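Local coordinates for protein N2152 (Neocallimastix frontalis, PDB 5U22) that probably hydrolyses arabinosyl linkages in rare substrates as a polyspecific family 39 glycoside hydrolase of an anaerobic rumen fungus, built from a TIM barrel and a beta sandwich, at residues M67-R72 against G82-V87; Y45-N50 against A88-E93. All blocks are in the same frame, centred on the assembly; numbering follows the deposited sequence.

Contact 1 of 2, residues M67-R72 against G82-V87; sequences MRAPAR and GDVIKV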
loop_
_atom_site.group_PDB
_atom_site.type_symbol
_atom_site.label_atom_id
_atom_site.label_comp_id
_atom_site.label_asym_id
_atom_site.label_seq_id
_atom_site.Cartn_x
_atom_site.Cartn_y
_atom_site.Cartn_z
ATOM N N MET A 67 7.905 2.436 -1.940
ATOM C CA MET A 67 7.856 3.422 -0.870
ATOM C C MET A 67 7.496 4.791 -1.439
ATOM O O MET A 67 7.406 4.980 -2.654
ATOM C CB MET A 67 9.199 3.498 -0.137
ATOM C CG MET A 67 9.683 2.177 0.412
ATOM S SD MET A 67 8.635 1.460 1.708
ATOM C CE MET A 67 9.046 2.448 3.147
ATOM N N ARG A 68 7.322 5.774 -0.551
ATOM C CA ARG A 68 7.111 7.162 -0.949
ATOM C C ARG A 68 7.997 8.061 -0.103
ATOM O O ARG A 68 8.140 7.849 1.105
ATOM C CB ARG A 68 5.636 7.562 -0.796
ATOM C CG ARG A 68 5.234 8.944 -1.350
ATOM C CD ARG A 68 3.718 8.891 -1.524
ATOM N NE ARG A 68 3.016 10.101 -1.952
ATOM C CZ ARG A 68 2.267 10.856 -1.143
ATOM N NH1 ARG A 68 2.190 10.589 0.158
ATOM N NH2 ARG A 68 1.608 11.896 -1.636
ATOM N N ALA A 69 8.612 9.047 -0.746
ATOM C CA ALA A 69 9.577 9.895 -0.062
ATOM C C ALA A 69 9.542 11.279 -0.685
ATOM O O ALA A 69 9.173 11.419 -1.858
ATOM C CB ALA A 69 10.998 9.307 -0.140
ATOM N N PRO A 70 9.919 12.312 0.069
ATOM C CA PRO A 70 9.940 13.673 -0.478
ATOM C C PRO A 70 11.070 13.866 -1.473
ATOM O O PRO A 70 12.169 13.337 -1.306
ATOM C CB PRO A 70 10.168 14.541 0.765
ATOM C CG PRO A 70 10.947 13.616 1.711
ATOM C CD PRO A 70 10.274 12.279 1.503
ATOM N N ALA A 71 10.807 14.684 -2.502
ATOM C CA ALA A 71 11.848 14.965 -3.488
ATOM C C ALA A 71 13.046 15.673 -2.857
ATOM O O ALA A 71 14.185 15.476 -3.299
ATOM C CB ALA A 71 11.277 15.799 -4.644
ATOM N N ARG A 72 12.810 16.505 -1.836
ATOM C CA ARG A 72 13.867 17.171 -1.088
ATOM C C ARG A 72 13.547 17.108 0.398
ATOM O O ARG A 72 12.383 17.032 0.792
ATOM C CB ARG A 72 14.026 18.637 -1.501
ATOM C CG ARG A 72 14.381 18.848 -2.950
ATOM C CD ARG A 72 15.780 18.339 -3.273
ATOM N NE ARG A 72 16.314 18.994 -4.460
ATOM C CZ ARG A 72 17.401 18.614 -5.133
ATOM N NH1 ARG A 72 18.102 17.545 -4.777
ATOM N NH2 ARG A 72 17.794 19.326 -6.180
ATOM N N GLY A 82 14.179 12.369 4.778
ATOM C CA GLY A 82 13.511 11.519 3.813
ATOM C C GLY A 82 13.954 11.641 2.374
ATOM O O GLY A 82 13.245 11.142 1.493
ATOM N N ASP A 83 15.098 12.270 2.105
ATOM C CA ASP A 83 15.510 12.567 0.736
ATOM C C ASP A 83 15.360 11.345 -0.161
ATOM O O ASP A 83 15.926 10.286 0.116
ATOM C CB ASP A 83 16.954 13.059 0.730
ATOM C CG ASP A 83 17.455 13.375 -0.667
ATOM O OD1 ASP A 83 17.951 12.446 -1.339
ATOM O OD2 ASP A 83 17.366 14.549 -1.082
ATOM N N VAL A 84 14.592 11.500 -1.244
ATOM C CA VAL A 84 14.221 10.344 -2.053
ATOM C C VAL A 84 15.423 9.765 -2.783
ATOM O O VAL A 84 15.467 8.560 -3.040
ATOM C CB VAL A 84 13.097 10.710 -3.036
ATOM C CG1 VAL A 84 13.611 11.682 -4.124
ATOM C CG2 VAL A 84 12.472 9.434 -3.653
ATOM N N ILE A 85 16.418 10.587 -3.126
ATOM C CA ILE A 85 17.585 10.025 -3.799
ATOM C C ILE A 85 18.376 9.144 -2.840
ATOM O O ILE A 85 18.830 8.053 -3.212
ATOM C CB ILE A 85 18.451 11.140 -4.416
ATOM C CG1 ILE A 85 17.699 11.775 -5.591
ATOM C CG2 ILE A 85 19.783 10.562 -4.889
ATOM C CD1 ILE A 85 18.437 12.897 -6.281
ATOM N N LYS A 86 18.540 9.592 -1.589
ATOM C CA LYS A 86 19.166 8.753 -0.574
ATOM C C LYS A 86 18.329 7.514 -0.285
ATOM O O LYS A 86 18.875 6.429 -0.056
ATOM C CB LYS A 86 19.395 9.542 0.720
ATOM C CG LYS A 86 20.360 10.731 0.609
ATOM C CD LYS A 86 21.520 10.460 -0.362
ATOM C CE LYS A 86 22.572 9.513 0.204
ATOM N NZ LYS A 86 23.133 8.608 -0.853
ATOM N N VAL A 87 17.001 7.651 -0.276
ATOM C CA VAL A 87 16.154 6.495 0.012
ATOM C C VAL A 87 16.235 5.488 -1.127
ATOM O O VAL A 87 16.353 4.273 -0.900
ATOM C CB VAL A 87 14.707 6.951 0.272
ATOM C CG1 VAL A 87 13.763 5.752 0.337
ATOM C CG2 VAL A 87 14.638 7.750 1.563
HETATM O O HOH W 1 16.885 15.090 -3.565
#

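Contact 2 of 2, residues Y45-N50 against A88-E93; sequences YGLIEN and AQRLKE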
loop_
_atom_site.group_PDB
_atom_site.type_symbol
_atom_site.label_atom_id
_atom_site.label_comp_id
_atom_site.label_asym_id
_atom_site.label_seq_id
_atom_site.Cartn_x
_atom_site.Cartn_y
_atom_site.Cartn_z
ATOM N N TYR A 45 7.215 8.137 3.920
ATOM C CA TYR A 45 8.296 8.418 4.881
ATOM C C TYR A 45 8.604 7.201 5.749
ATOM O O TYR A 45 9.049 7.331 6.896
ATOM C CB TYR A 45 7.974 9.610 5.789
ATOM C CG TYR A 45 8.141 10.989 5.182
ATOM C CD1 TYR A 45 7.182 11.514 4.319
ATOM C CD2 TYR A 45 9.237 11.794 5.526
ATOM C CE1 TYR A 45 7.308 12.793 3.800
ATOM C CE2 TYR A 45 9.378 13.083 4.996
ATOM C CZ TYR A 45 8.405 13.574 4.146
ATOM O OH TYR A 45 8.533 14.843 3.621
ATOM N N GLY A 46 8.328 6.001 5.228
ATOM C CA GLY A 46 8.557 4.807 6.015
ATOM C C GLY A 46 10.008 4.417 6.083
ATOM O O GLY A 46 10.416 3.735 7.026
ATOM N N LEU A 47 10.791 4.849 5.100
ATOM C CA LEU A 47 12.227 4.619 5.051
ATOM C C LEU A 47 12.887 5.967 4.831
ATOM O O LEU A 47 12.508 6.688 3.907
ATOM C CB LEU A 47 12.590 3.654 3.919
ATOM C CG LEU A 47 14.072 3.386 3.667
ATOM C CD1 LEU A 47 14.731 2.805 4.907
ATOM C CD2 LEU A 47 14.241 2.445 2.470
ATOM N N ILE A 48 13.852 6.318 5.678
ATOM C CA ILE A 48 14.568 7.582 5.493
ATOM C C ILE A 48 16.069 7.324 5.464
ATOM O O ILE A 48 16.507 6.175 5.309
ATOM C CB ILE A 48 14.184 8.609 6.572
ATOM C CG1 ILE A 48 14.508 8.083 7.977
ATOM C CG2 ILE A 48 12.684 8.945 6.459
ATOM C CD1 ILE A 48 14.133 9.081 9.059
ATOM N N GLU A 49 16.867 8.391 5.598
ATOM C CA GLU A 49 18.296 8.283 5.304
ATOM C C GLU A 49 18.975 7.257 6.198
ATOM O O GLU A 49 19.814 6.478 5.729
ATOM C CB GLU A 49 18.982 9.646 5.443
ATOM C CG GLU A 49 18.691 10.632 4.307
ATOM C CD GLU A 49 17.481 11.507 4.591
ATOM O OE1 GLU A 49 16.647 11.112 5.437
ATOM O OE2 GLU A 49 17.373 12.597 3.974
ATOM N N ASN A 50 18.637 7.237 7.489
ATOM C CA ASN A 50 19.297 6.281 8.373
ATOM C C ASN A 50 18.349 5.702 9.421
ATOM O O ASN A 50 18.806 5.253 10.479
ATOM C CB ASN A 50 20.522 6.928 9.051
ATOM C CG ASN A 50 21.552 5.898 9.507
ATOM O OD1 ASN A 50 21.749 4.875 8.852
ATOM N ND2 ASN A 50 22.207 6.165 10.635
ATOM N N ALA A 88 16.185 5.979 -2.375
ATOM C CA ALA A 88 16.331 5.101 -3.531
ATOM C C ALA A 88 17.657 4.351 -3.494
ATOM O O ALA A 88 17.723 3.180 -3.887
ATOM C CB ALA A 88 16.205 5.907 -4.825
ATOM N N GLN A 89 18.723 4.992 -3.007
ATOM C CA GLN A 89 19.989 4.265 -2.905
ATOM C C GLN A 89 19.905 3.143 -1.878
ATOM O O GLN A 89 20.412 2.040 -2.115
ATOM C CB GLN A 89 21.135 5.215 -2.561
ATOM C CG GLN A 89 22.488 4.512 -2.436
ATOM C CD GLN A 89 22.953 3.813 -3.720
ATOM O OE1 GLN A 89 22.945 4.399 -4.805
ATOM N NE2 GLN A 89 23.377 2.555 -3.590
ATOM N N ARG A 90 19.279 3.401 -0.726
ATOM C CA ARG A 90 19.103 2.324 0.242
ATOM C C ARG A 90 18.319 1.172 -0.367
ATOM O O ARG A 90 18.650 0.001 -0.145
ATOM C CB ARG A 90 18.397 2.832 1.504
ATOM C CG ARG A 90 19.104 3.989 2.199
ATOM C CD ARG A 90 18.594 4.160 3.629
ATOM N NE ARG A 90 19.079 3.080 4.484
ATOM C CZ ARG A 90 18.685 2.874 5.739
ATOM N NH1 ARG A 90 17.783 3.674 6.302
ATOM N NH2 ARG A 90 19.194 1.864 6.431
ATOM N N LEU A 91 17.290 1.486 -1.158
ATOM C CA LEU A 91 16.388 0.464 -1.682
ATOM C C LEU A 91 17.030 -0.423 -2.739
ATOM O O LEU A 91 16.458 -1.469 -3.069
ATOM C CB LEU A 91 15.129 1.124 -2.257
ATOM C CG LEU A 91 14.150 1.627 -1.192
ATOM C CD1 LEU A 91 13.061 2.502 -1.818
ATOM C CD2 LEU A 91 13.529 0.446 -0.439
ATOM N N LYS A 92 18.189 -0.041 -3.279
ATOM C CA LYS A 92 18.880 -0.922 -4.219
ATOM C C LYS A 92 19.210 -2.265 -3.596
ATOM O O LYS A 92 19.389 -3.247 -4.324
ATOM C CB LYS A 92 20.160 -0.256 -4.734
ATOM C CG LYS A 92 19.928 0.877 -5.711
ATOM N N GLU A 93 19.293 -2.328 -2.265
ATOM C CA GLU A 93 19.517 -3.594 -1.582
ATOM C C GLU A 93 18.311 -4.522 -1.694
ATOM O O GLU A 93 18.455 -5.734 -1.496
ATOM C CB GLU A 93 19.872 -3.330 -0.119
ATOM C CG GLU A 93 20.170 -4.583 0.685
ATOM C CD GLU A 93 21.045 -4.323 1.901
ATOM O OE1 GLU A 93 21.186 -3.146 2.311
ATOM O OE2 GLU A 93 21.594 -5.307 2.442
#

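Contact 1 of 2, residues M67-R72 against G82-V87
Ala-69 turns its methyl group onto the start of the helix, where CB lies 3.8 Å from Val-84 CG2 and 3.3 Å from the carbonyl O of Gly-82. That same oxygen lies 3.2 Å from Pro-70 CD, against the CD-CG side of the proline ring. A CB on Gly-82 would run into Pro-70 CD, and at this residue's positive phi it would also press against the preceding carbonyl O. One weak, bent hydrogen bond ties the backbones, from Val-84 N to Pro-70 O (3.0 Å, 129°). Val-84 CG1 sits between its own backbone N and carbonyl carbon (chi1 69°), which sets it against Ala-71 CA and leaves CG2 for Ala-69.

Further out, Asp-83 is the N-cap of the helix: OD1 accepts from Lys-86 N through its anti lone pair (2.9 Å, 163°). Its other oxygen, OD2, accepts a hydrogen bond from a water at 2.6 Å. The same water donates to Ala-71 O and accepts from Arg-72 NH1, bridging the turn after the strand to the cap. The guanidinium of Arg-72 has its direct ionic partner in Asp-130.

The contact joins strand 66-70 to helix 84-91 in the beta-alpha-beta unit that continues into strand 98-102. Phe-127 of helix 117-134 packs on Ala-71 and Val-84, while Val-99 of strand 98-102 touches Ala-69 and Val-84.

Contact 2 of 2, residues Y45-N50 against A88-E93
Arg-90 reaches from the helix to the loop backbone and donates through NH1 to the carbonyl O of Ile-48. This bond is 3.0 Å long and fairly straight (162°). The acceptor lies at the edge of the guanidinium, only slightly out of its plane, whereas NH1 is tilted from the carbonyl plane of Ile-48. A bend at chi3 (72°) folds the chain so that CD lies 3.4 Å from Glu-49 O and the guanidinium is brought alongside the loop backbone. NH1 also comes within 3.7 Å of Asn-50 CA, and NH2 bonds to the carbonyl O of Pro-52, so the one guanidinium holds two carbonyls of the same loop. A methionine in its place would probably leave the Ile-48 and Pro-52 carbonyls without this shared donor and free the loop to shift against the helix.

Leu-47 crosses the Arg-90 chain at a slant, its CD1 3.5 Å from NH1, so a methyl group meets the guanidinium beside the polar bond. With CG anti to the backbone N (chi1 176°), Leu-47 extends toward the helix and offers its two methyl groups to successive residues there.

Leu-91, next along the chain, takes the other methyl: its CD2 lies 3.6 Å from Leu-47 CD2. The two leucines run past each other in opposite directions, a purely apolar meeting on the buried side of the contact.

Tyr-55 of helix 55-58 touches Leu-47, Arg-90 and Leu-91, and Met-67 of strand 66-70 packs on both leucines. Val-99 of strand 98-102 touches Ala-88 and Leu-91. The irregular segment 45-50 thus lies against the C-terminal part of helix 84-91, close to the strand that precedes this helix.

In the fold
Helix 84-91 serves both contacts, its first turn in contact 1 and its later part in contact 2, with centres 8 Å apart. Along the chain both segments of contact 1 fall between the two halves of contact 2: segment 45-50 comes first, then strand 66-70, then the helix. The two also meet directly, since the carboxylate of Glu-49 probably accepts from Gly-82 N (OE1, 2.8 Å) and Asp-83 N (OE2, 3.0 Å), and Val-87 CG2 packs on Leu-47 O. Together they join strand 66-70 and helix 84-91 of the TIM barrel to the loop alongside, with the side chains of Pro-70 and Ile-48 about 10 and 11 Å from a bound bis-tris molecule.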